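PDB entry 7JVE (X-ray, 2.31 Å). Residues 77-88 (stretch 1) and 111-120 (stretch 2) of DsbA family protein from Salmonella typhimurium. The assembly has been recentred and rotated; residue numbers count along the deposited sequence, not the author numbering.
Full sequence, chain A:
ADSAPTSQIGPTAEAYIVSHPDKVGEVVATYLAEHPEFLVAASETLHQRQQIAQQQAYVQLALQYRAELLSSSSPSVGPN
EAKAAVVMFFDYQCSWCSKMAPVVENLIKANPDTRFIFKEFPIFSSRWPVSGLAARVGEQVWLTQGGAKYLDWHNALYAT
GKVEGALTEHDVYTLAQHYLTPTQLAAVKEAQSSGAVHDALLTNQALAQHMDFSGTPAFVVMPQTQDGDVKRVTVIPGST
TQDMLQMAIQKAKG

Stretch 1 (77-88) VGPNEAKAAVVM
Stretch 2 (111-120) NPDTRFIFKE

Stretch 1 wraps the strand of stretch 2 on both edges: Val-77 pairs with it antiparallel, the chain turns over its beginning, and residues 84-88 return as a parallel neighbour, burying 915 Å² in all.

The parallel pair runs at 21° between N-to-C directions, with the axes 4.7 Å apart at closest approach. Its register is Ala-85 with Arg-115, Val-86 with Phe-116, Val-87 with Ile-117 and Met-88 with Phe-118, at CA-CA distances of 4.6 to 5.2 Å. Both strands keep extended backbones, phi mostly -90 to -125° and psi 90 to 150°. The ladder alternates: Arg-115 N to Ala-84 O 3.0 Å, Val-86 N to Arg-115 O 2.8 Å, Ile-117 N to Val-86 O 2.9 Å, Met-88 N to Ile-117 O 2.9 Å, and Lys-119 N to Met-88 O 2.7 Å. Phe-116 thus has its own N and O free for the other edge, where Phe-116 N gives to Val-77 O at 2.8 Å and Val-77 N to Phe-116 O at 3.0 Å.

Between these edges, Gly-78 (phi 88°, psi 168°) lies close enough for its CA to reach Thr-114 O at 3.4 Å, a CA-H...O contact. A CB here would stand 1.9 Å from Thr-114 O, and the backbone angles alone call for glycine. A type I turn, Pro-79 to Ala-82, closed by Ala-82 N to Pro-79 O at 3.1 Å, brings the chain across; Ala-82 CB then sits 3.2 Å from Asp-113 O. A second type I turn, Asn-111 to Thr-114, leads into the other strand. Where the backbones do not yet pair directly, water bridges them: one water accepts from Lys-83 N and donates to Asp-113 O, both at 3.0 Å; another accepts from Ala-84 N at 2.7 Å and donates to Asp-113 O at 3.2 Å.

Side chains sort by face. Val-77, Val-86, Met-88, Phe-116 and Phe-118 share one. Met-88 (chi m, t, m) folds its methyl over the Phe-118 ring, CE 3.5 Å from the centroid and 13° off the normal, a CH-pi contact. Both phenylalanines are m; Val-86 (t) brings CB to 3.7 Å from Phe-116 CD2, while Val-77 (m) sets CG2 3.9 Å from Phe-116 CB.

The other face carries Ala-85, Val-87, Arg-115 and Ile-117. Ile-117 (m, t) places CD1 4.2 Å from CG2 of Val-87 (t). Arg-115 extends t, t, t, its CB 3.4 Å from Pro-79 O, and its guanidinium finds hydrogen bonds elsewhere in the structure.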

# COMPACT_ATOMS: atom_id res chain seq x y z
N VAL A 77 -10.76 -32.47 11.11
CA VAL A 77 -11.56 -33.37 10.29
C VAL A 77 -10.60 -34.11 9.38
O VAL A 77 -9.45 -33.72 9.20
CB VAL A 77 -12.63 -32.63 9.46
CG1 VAL A 77 -13.66 -31.95 10.39
CG2 VAL A 77 -11.96 -31.63 8.49
N GLY A 78 -11.11 -35.19 8.77
CA GLY A 78 -10.27 -36.09 8.02
C GLY A 78 -9.69 -37.15 8.93
O GLY A 78 -9.76 -37.06 10.16
N PRO A 79 -9.10 -38.19 8.34
CA PRO A 79 -8.62 -39.32 9.16
C PRO A 79 -7.46 -38.91 10.07
O PRO A 79 -6.60 -38.10 9.69
CB PRO A 79 -8.17 -40.37 8.13
CG PRO A 79 -8.16 -39.68 6.79
CD PRO A 79 -8.92 -38.39 6.89
N ASN A 80 -7.47 -39.46 11.29
CA ASN A 80 -6.43 -39.10 12.26
C ASN A 80 -5.05 -39.52 11.78
O ASN A 80 -4.06 -38.86 12.12
CB ASN A 80 -6.71 -39.74 13.62
CG ASN A 80 -8.05 -39.33 14.19
OD1 ASN A 80 -8.44 -38.15 14.17
ND2 ASN A 80 -8.77 -40.32 14.71
N GLU A 81 -4.97 -40.62 11.03
CA GLU A 81 -3.71 -41.14 10.49
C GLU A 81 -3.54 -40.78 9.01
O GLU A 81 -2.75 -41.44 8.32
CB GLU A 81 -3.63 -42.65 10.66
CG GLU A 81 -3.72 -43.17 12.09
CD GLU A 81 -2.85 -42.39 13.06
OE1 GLU A 81 -1.94 -41.66 12.59
OE2 GLU A 81 -3.07 -42.49 14.29
N ALA A 82 -4.25 -39.77 8.52
CA ALA A 82 -4.02 -39.27 7.17
C ALA A 82 -2.53 -39.11 6.89
O ALA A 82 -1.74 -38.76 7.77
CB ALA A 82 -4.71 -37.92 6.95
N LYS A 83 -2.17 -39.32 5.62
CA LYS A 83 -0.76 -39.21 5.27
C LYS A 83 -0.34 -37.74 5.23
O LYS A 83 0.81 -37.43 5.54
CB LYS A 83 -0.45 -39.86 3.93
CG LYS A 83 1.05 -39.96 3.72
CD LYS A 83 1.49 -40.65 2.46
CE LYS A 83 3.03 -40.87 2.46
NZ LYS A 83 3.47 -41.48 1.16
N ALA A 84 -1.27 -36.83 4.91
CA ALA A 84 -0.98 -35.40 4.89
C ALA A 84 -1.91 -34.63 5.82
O ALA A 84 -3.10 -34.97 5.98
CB ALA A 84 -1.08 -34.82 3.48
N ALA A 85 -1.37 -33.57 6.41
CA ALA A 85 -2.13 -32.67 7.25
C ALA A 85 -1.99 -31.23 6.76
O ALA A 85 -0.95 -30.82 6.22
CB ALA A 85 -1.69 -32.76 8.71
N VAL A 86 -3.06 -30.48 6.96
CA VAL A 86 -3.12 -29.05 6.70
C VAL A 86 -3.48 -28.41 8.02
O VAL A 86 -4.59 -28.64 8.53
CB VAL A 86 -4.15 -28.70 5.61
CG1 VAL A 86 -4.26 -27.18 5.44
CG2 VAL A 86 -3.79 -29.39 4.32
N VAL A 87 -2.56 -27.66 8.60
CA VAL A 87 -2.74 -27.03 9.90
C VAL A 87 -3.07 -25.56 9.66
O VAL A 87 -2.32 -24.87 8.96
CB VAL A 87 -1.48 -27.18 10.77
CG1 VAL A 87 -1.71 -26.63 12.17
CG2 VAL A 87 -1.06 -28.63 10.84
N MET A 88 -4.18 -25.08 10.21
CA MET A 88 -4.66 -23.74 9.88
C MET A 88 -4.70 -22.87 11.13
O MET A 88 -5.47 -23.14 12.06
CB MET A 88 -6.02 -23.77 9.19
CG MET A 88 -6.08 -24.66 7.95
SD MET A 88 -7.72 -25.22 7.42
CE MET A 88 -8.28 -26.18 8.83
N ASN A 111 -10.66 -33.32 -0.48
CA ASN A 111 -9.57 -34.10 0.10
C ASN A 111 -10.05 -34.82 1.36
O ASN A 111 -9.58 -34.54 2.47
CB ASN A 111 -8.37 -33.19 0.41
CG ASN A 111 -7.72 -32.63 -0.86
OD1 ASN A 111 -6.82 -33.25 -1.45
ND2 ASN A 111 -8.18 -31.45 -1.28
N PRO A 112 -10.99 -35.76 1.22
CA PRO A 112 -11.52 -36.47 2.40
C PRO A 112 -10.49 -37.35 3.08
O PRO A 112 -10.70 -37.77 4.23
CB PRO A 112 -12.67 -37.30 1.83
CG PRO A 112 -12.24 -37.57 0.43
CD PRO A 112 -11.58 -36.29 -0.03
N ASP A 113 -9.39 -37.64 2.41
CA ASP A 113 -8.30 -38.47 2.89
C ASP A 113 -7.25 -37.70 3.68
O ASP A 113 -6.31 -38.32 4.18
CB ASP A 113 -7.63 -39.14 1.69
CG ASP A 113 -7.02 -38.10 0.72
OD1 ASP A 113 -5.85 -38.31 0.30
OD2 ASP A 113 -7.68 -37.08 0.42
N THR A 114 -7.38 -36.38 3.78
CA THR A 114 -6.37 -35.51 4.37
C THR A 114 -6.90 -34.94 5.67
O THR A 114 -8.10 -34.68 5.82
CB THR A 114 -5.99 -34.39 3.38
OG1 THR A 114 -5.29 -34.95 2.26
CG2 THR A 114 -5.12 -33.32 4.03
N ARG A 115 -6.01 -34.76 6.64
CA ARG A 115 -6.39 -34.27 7.95
C ARG A 115 -6.28 -32.74 7.98
O ARG A 115 -5.22 -32.19 7.65
CB ARG A 115 -5.52 -34.90 9.03
CG ARG A 115 -5.95 -34.61 10.45
CD ARG A 115 -5.02 -35.22 11.47
NE ARG A 115 -5.36 -34.78 12.82
CZ ARG A 115 -4.47 -34.53 13.77
NH1 ARG A 115 -3.17 -34.67 13.52
NH2 ARG A 115 -4.87 -34.11 14.97
N PHE A 116 -7.35 -32.07 8.40
CA PHE A 116 -7.36 -30.62 8.53
C PHE A 116 -7.47 -30.27 10.01
O PHE A 116 -8.43 -30.66 10.68
CB PHE A 116 -8.50 -30.00 7.72
CG PHE A 116 -8.32 -30.12 6.23
CD1 PHE A 116 -8.60 -31.32 5.58
CD2 PHE A 116 -7.86 -29.04 5.47
CE1 PHE A 116 -8.44 -31.45 4.19
CE2 PHE A 116 -7.71 -29.15 4.09
CZ PHE A 116 -7.99 -30.35 3.44
N ILE A 117 -6.46 -29.57 10.52
CA ILE A 117 -6.31 -29.26 11.93
C ILE A 117 -6.55 -27.76 12.11
O ILE A 117 -6.03 -26.95 11.34
CB ILE A 117 -4.92 -29.68 12.43
CG1 ILE A 117 -4.66 -31.15 12.08
CG2 ILE A 117 -4.79 -29.42 13.92
CD1 ILE A 117 -3.35 -31.72 12.62
N PHE A 118 -7.32 -27.41 13.13
CA PHE A 118 -7.77 -26.04 13.35
C PHE A 118 -7.05 -25.44 14.56
O PHE A 118 -7.21 -25.92 15.69
CB PHE A 118 -9.29 -26.01 13.56
CG PHE A 118 -10.07 -26.38 12.32
CD1 PHE A 118 -10.25 -27.71 11.96
CD2 PHE A 118 -10.61 -25.39 11.49
CE1 PHE A 118 -10.97 -28.06 10.80
CE2 PHE A 118 -11.34 -25.72 10.34
CZ PHE A 118 -11.51 -27.06 9.99
N LYS A 119 -6.27 -24.40 14.33
CA LYS A 119 -5.54 -23.73 15.42
C LYS A 119 -6.11 -22.32 15.60
O LYS A 119 -5.66 -21.37 14.96
CB LYS A 119 -4.03 -23.67 15.12
CG LYS A 119 -3.40 -25.00 14.84
CD LYS A 119 -3.34 -25.84 16.12
CE LYS A 119 -2.27 -26.90 16.02
NZ LYS A 119 -2.13 -27.67 17.29
N GLU A 120 -7.09 -22.19 16.49
CA GLU A 120 -7.68 -20.89 16.81
C GLU A 120 -6.72 -20.07 17.66
O GLU A 120 -6.18 -20.58 18.65
CB GLU A 120 -8.99 -21.09 17.56
CG GLU A 120 -10.09 -21.71 16.73
CD GLU A 120 -11.28 -22.14 17.56
OE1 GLU A 120 -11.76 -21.33 18.37
OE2 GLU A 120 -11.78 -23.27 17.37
O HOH W 1 -4.17 -40.37 3.69
O HOH W 2 -3.41 -37.34 3.29